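PDB 3CWV: DNA gyrase, B subunit, truncated from Myxococcus xanthus, which probably uses ATP to break, pass and rejoin double-stranded DNA, as the B subunit of a type II topoisomerase. Local coordinates for residues N179-V190 with L202-W212. Sequence-based numbering, arbitrary orientation.
Sequences NELAALAPGLRV and LWHLPGGVAQW
At the edge of the GHKL-type ATPase sheet, where the chain passes toward the transducer domain as in other GyrB proteins, Val190 and Trp203 tie the open end of the beta hairpin 189-194/199-204 as an antiparallel hydrogen-bonded pair: Val190 N reaches Trp203 O at 3.0 Å and Trp203 N reaches Val190 O at 2.8 Å, both nearly straight. The indole of Trp203 packs on the side of helix 171-184, at Asn179, Ser175 and Cys178. Asn179 lies across one face, its CB 3.9 Å from the centroid of the five-membered ring, a CH-pi contact; CG anti to the backbone N (chi1 -168°) lays the amide over the pyrrole, 19° from its plane. Ala182 CB packs on Trp203 CB. Replacing Trp203 with a serine would probably uncover the Asn179 amide and open a gap beside Ala182. On the other side of the hairpin the Arg189 guanidinium stacks flat on His204, centres 4.1 Å apart, while Pro206 CD covers the opposite imidazole face. Ala183 CB touches Trp212 CE3 at 3.6 Å, joining helix 171-184 to helix 208-217. Water 1 accepts from Leu205 N (2.8 Å), close to Ala182 O and Leu188 O; water 2 links Ala183 O to Val209 N. Strand bonds thus set the register, and waters serve buried backbone groups.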
loop_
_atom_site.group_PDB
_atom_site.type_symbol
_atom_site.label_atom_id
_atom_site.label_comp_id
_atom_site.label_asym_id
_atom_site.label_seq_id
_atom_site.Cartn_x
_atom_site.Cartn_y
_atom_site.Cartn_z
ATOM N N ASN A 179 -8.857 0.107 -2.624
ATOM C CA ASN A 179 -8.899 -1.044 -3.522
ATOM C C ASN A 179 -7.486 -1.609 -3.749
ATOM O O ASN A 179 -7.290 -2.829 -3.683
ATOM C CB ASN A 179 -9.589 -0.615 -4.834
ATOM C CG ASN A 179 -9.952 -1.786 -5.751
ATOM O OD1 ASN A 179 -9.608 -2.963 -5.519
ATOM N ND2 ASN A 179 -10.636 -1.446 -6.834
ATOM N N GLU A 180 -6.509 -0.727 -3.991
ATOM C CA GLU A 180 -5.119 -1.130 -4.157
ATOM C C GLU A 180 -4.582 -1.818 -2.922
ATOM O O GLU A 180 -3.873 -2.800 -3.027
ATOM C CB GLU A 180 -4.225 0.075 -4.356
ATOM C CG GLU A 180 -4.426 0.815 -5.615
ATOM C CD GLU A 180 -3.467 1.982 -5.708
ATOM O OE1 GLU A 180 -2.640 2.176 -4.774
ATOM O OE2 GLU A 180 -3.547 2.709 -6.713
ATOM N N LEU A 181 -4.864 -1.249 -1.755
ATOM C CA LEU A 181 -4.413 -1.821 -0.491
ATOM C C LEU A 181 -4.937 -3.271 -0.288
ATOM O O LEU A 181 -4.178 -4.162 0.123
ATOM C CB LEU A 181 -4.835 -0.915 0.669
ATOM C CG LEU A 181 -4.688 -1.450 2.095
ATOM C CD1 LEU A 181 -3.216 -1.685 2.438
ATOM C CD2 LEU A 181 -5.335 -0.517 3.116
ATOM N N ALA A 182 -6.217 -3.504 -0.584
ATOM C CA ALA A 182 -6.756 -4.876 -0.578
ATOM C C ALA A 182 -6.004 -5.829 -1.519
ATOM O O ALA A 182 -5.772 -6.999 -1.175
ATOM C CB ALA A 182 -8.264 -4.876 -0.904
ATOM N N ALA A 183 -5.631 -5.340 -2.699
ATOM C CA ALA A 183 -4.842 -6.125 -3.664
ATOM C C ALA A 183 -3.408 -6.380 -3.192
ATOM O O ALA A 183 -2.847 -7.458 -3.429
ATOM C CB ALA A 183 -4.808 -5.412 -5.030
ATOM N N LEU A 184 -2.808 -5.383 -2.546
ATOM C CA LEU A 184 -1.382 -5.467 -2.203
ATOM C C LEU A 184 -1.166 -6.298 -0.941
ATOM O O LEU A 184 -0.076 -6.798 -0.702
ATOM C CB LEU A 184 -0.785 -4.074 -2.031
ATOM C CG LEU A 184 -0.684 -3.351 -3.366
ATOM C CD1 LEU A 184 -0.476 -1.864 -3.185
ATOM C CD2 LEU A 184 0.415 -3.950 -4.223
ATOM N N ALA A 185 -2.216 -6.426 -0.144
ATOM C CA ALA A 185 -2.177 -7.202 1.083
ATOM C C ALA A 185 -3.298 -8.254 0.999
ATOM O O ALA A 185 -4.345 -8.142 1.623
ATOM C CB ALA A 185 -2.319 -6.271 2.297
ATOM N N PRO A 186 -3.086 -9.281 0.147
ATOM C CA PRO A 186 -4.162 -10.212 -0.201
ATOM C C PRO A 186 -4.778 -10.851 1.017
ATOM O O PRO A 186 -4.049 -11.338 1.886
ATOM C CB PRO A 186 -3.472 -11.288 -1.064
ATOM C CG PRO A 186 -2.059 -10.913 -1.189
ATOM C CD PRO A 186 -1.816 -9.569 -0.540
ATOM N N GLY A 187 -6.103 -10.832 1.097
ATOM C CA GLY A 187 -6.791 -11.353 2.266
ATOM C C GLY A 187 -7.185 -10.276 3.268
ATOM O O GLY A 187 -8.105 -10.475 4.050
ATOM N N LEU A 188 -6.495 -9.140 3.251
ATOM C CA LEU A 188 -6.900 -7.995 4.072
ATOM C C LEU A 188 -8.298 -7.499 3.634
ATOM O O LEU A 188 -8.535 -7.309 2.439
ATOM C CB LEU A 188 -5.904 -6.840 3.884
ATOM C CG LEU A 188 -6.174 -5.560 4.680
ATOM C CD1 LEU A 188 -6.195 -5.840 6.191
ATOM C CD2 LEU A 188 -5.150 -4.463 4.332
ATOM N N ARG A 189 -9.208 -7.319 4.593
ATOM C CA ARG A 189 -10.522 -6.684 4.345
ATOM C C ARG A 189 -10.421 -5.174 4.487
ATOM O O ARG A 189 -10.059 -4.672 5.555
ATOM C CB ARG A 189 -11.569 -7.232 5.327
ATOM C CG ARG A 189 -11.800 -8.723 5.111
ATOM C CD ARG A 189 -12.763 -9.320 6.083
ATOM N NE ARG A 189 -13.002 -10.722 5.734
ATOM C CZ ARG A 189 -13.846 -11.141 4.786
ATOM N NH1 ARG A 189 -14.561 -10.268 4.073
ATOM N NH2 ARG A 189 -13.972 -12.448 4.551
ATOM N N VAL A 190 -10.685 -4.440 3.403
ATOM C CA VAL A 190 -10.525 -2.997 3.458
ATOM C C VAL A 190 -11.858 -2.399 3.047
ATOM O O VAL A 190 -12.409 -2.810 2.035
ATOM C CB VAL A 190 -9.493 -2.470 2.438
ATOM C CG1 VAL A 190 -9.365 -0.952 2.573
ATOM C CG2 VAL A 190 -8.116 -3.133 2.637
ATOM N N LEU A 202 -16.641 -2.736 0.433
ATOM C CA LEU A 202 -15.700 -3.673 1.049
ATOM C C LEU A 202 -14.948 -4.358 -0.045
ATOM O O LEU A 202 -15.562 -4.939 -0.957
ATOM C CB LEU A 202 -16.407 -4.737 1.911
ATOM C CG LEU A 202 -15.518 -5.954 2.304
ATOM C CD1 LEU A 202 -14.365 -5.584 3.309
ATOM C CD2 LEU A 202 -16.357 -7.177 2.836
ATOM N N TRP A 203 -13.616 -4.270 0.011
ATOM C CA TRP A 203 -12.765 -5.060 -0.881
ATOM C C TRP A 203 -12.119 -6.183 -0.085
ATOM O O TRP A 203 -11.649 -5.971 1.021
ATOM C CB TRP A 203 -11.661 -4.197 -1.498
ATOM C CG TRP A 203 -12.192 -3.154 -2.406
ATOM C CD1 TRP A 203 -12.473 -3.301 -3.735
ATOM C CD2 TRP A 203 -12.507 -1.797 -2.073
ATOM N NE1 TRP A 203 -12.949 -2.118 -4.255
ATOM C CE2 TRP A 203 -12.979 -1.175 -3.261
ATOM C CE3 TRP A 203 -12.462 -1.050 -0.888
ATOM C CZ2 TRP A 203 -13.385 0.157 -3.295
ATOM C CZ3 TRP A 203 -12.865 0.265 -0.915
ATOM C CH2 TRP A 203 -13.323 0.866 -2.118
ATOM N N HIS A 204 -12.113 -7.377 -0.655
ATOM C CA HIS A 204 -11.399 -8.497 -0.093
ATOM C C HIS A 204 -10.910 -9.273 -1.318
ATOM O O HIS A 204 -11.715 -9.820 -2.089
ATOM C CB HIS A 204 -12.302 -9.314 0.848
ATOM C CG HIS A 204 -11.645 -10.552 1.379
ATOM N ND1 HIS A 204 -12.143 -11.817 1.153
ATOM C CD2 HIS A 204 -10.506 -10.719 2.085
ATOM C CE1 HIS A 204 -11.345 -12.709 1.708
ATOM N NE2 HIS A 204 -10.344 -12.070 2.284
ATOM N N LEU A 205 -9.605 -9.192 -1.574
ATOM C CA LEU A 205 -9.018 -9.774 -2.776
ATOM C C LEU A 205 -8.030 -10.880 -2.372
ATOM O O LEU A 205 -6.821 -10.674 -2.396
ATOM C CB LEU A 205 -8.350 -8.688 -3.651
ATOM C CG LEU A 205 -9.267 -7.815 -4.551
ATOM C CD1 LEU A 205 -10.143 -6.877 -3.730
ATOM C CD2 LEU A 205 -8.460 -7.003 -5.589
ATOM N N PRO A 206 -8.545 -12.067 -1.995
ATOM C CA PRO A 206 -7.611 -13.114 -1.546
ATOM C C PRO A 206 -6.641 -13.526 -2.654
ATOM O O PRO A 206 -5.542 -13.982 -2.369
ATOM C CB PRO A 206 -8.522 -14.274 -1.121
ATOM C CG PRO A 206 -9.868 -14.004 -1.761
ATOM C CD PRO A 206 -9.956 -12.507 -1.983
ATOM N N GLY A 207 -7.013 -13.305 -3.909
ATOM C CA GLY A 207 -6.096 -13.566 -5.012
ATOM C C GLY A 207 -5.105 -12.453 -5.280
ATOM O O GLY A 207 -4.326 -12.544 -6.211
ATOM N N GLY A 208 -5.132 -11.378 -4.490
ATOM C CA GLY A 208 -4.068 -10.371 -4.592
ATOM C C GLY A 208 -3.982 -9.587 -5.898
ATOM O O GLY A 208 -4.998 -9.185 -6.475
ATOM N N VAL A 209 -2.767 -9.362 -6.376
ATOM C CA VAL A 209 -2.591 -8.549 -7.575
ATOM C C VAL A 209 -3.062 -9.308 -8.830
ATOM O O VAL A 209 -3.318 -8.693 -9.860
ATOM C CB VAL A 209 -1.150 -8.011 -7.730
ATOM C CG1 VAL A 209 -0.806 -7.031 -6.592
ATOM C CG2 VAL A 209 -0.126 -9.162 -7.827
ATOM N N ALA A 210 -3.197 -10.633 -8.723
ATOM C CA ALA A 210 -3.762 -11.436 -9.814
ATOM C C ALA A 210 -5.243 -11.129 -9.963
ATOM O O ALA A 210 -5.755 -10.909 -11.076
ATOM C CB ALA A 210 -3.559 -12.917 -9.549
ATOM N N GLN A 211 -5.933 -11.089 -8.831
ATOM C CA GLN A 211 -7.345 -10.785 -8.851
ATOM C C GLN A 211 -7.541 -9.355 -9.365
ATOM O O GLN A 211 -8.463 -9.094 -10.139
ATOM C CB GLN A 211 -7.959 -11.021 -7.474
ATOM C CG GLN A 211 -9.453 -10.747 -7.366
ATOM C CD GLN A 211 -10.062 -11.397 -6.147
ATOM O OE1 GLN A 211 -9.349 -11.907 -5.296
ATOM N NE2 GLN A 211 -11.389 -11.384 -6.056
ATOM N N TRP A 212 -6.629 -8.455 -8.986
ATOM C CA TRP A 212 -6.665 -7.051 -9.382
ATOM C C TRP A 212 -6.408 -6.873 -10.873
ATOM O O TRP A 212 -7.016 -6.009 -11.512
ATOM C CB TRP A 212 -5.609 -6.254 -8.590
ATOM C CG TRP A 212 -5.639 -4.742 -8.760
ATOM C CD1 TRP A 212 -6.701 -3.983 -9.166
ATOM C CD2 TRP A 212 -4.575 -3.813 -8.460
ATOM N NE1 TRP A 212 -6.351 -2.648 -9.181
ATOM C CE2 TRP A 212 -5.058 -2.515 -8.746
ATOM C CE3 TRP A 212 -3.262 -3.955 -7.987
ATOM C CZ2 TRP A 212 -4.276 -1.368 -8.586
ATOM C CZ3 TRP A 212 -2.486 -2.815 -7.818
ATOM C CH2 TRP A 212 -2.998 -1.533 -8.120
HETATM O O HOH W 1 -7.500 -8.421 0.166
HETATM O O HOH W 2 -0.836 -9.357 -4.218
#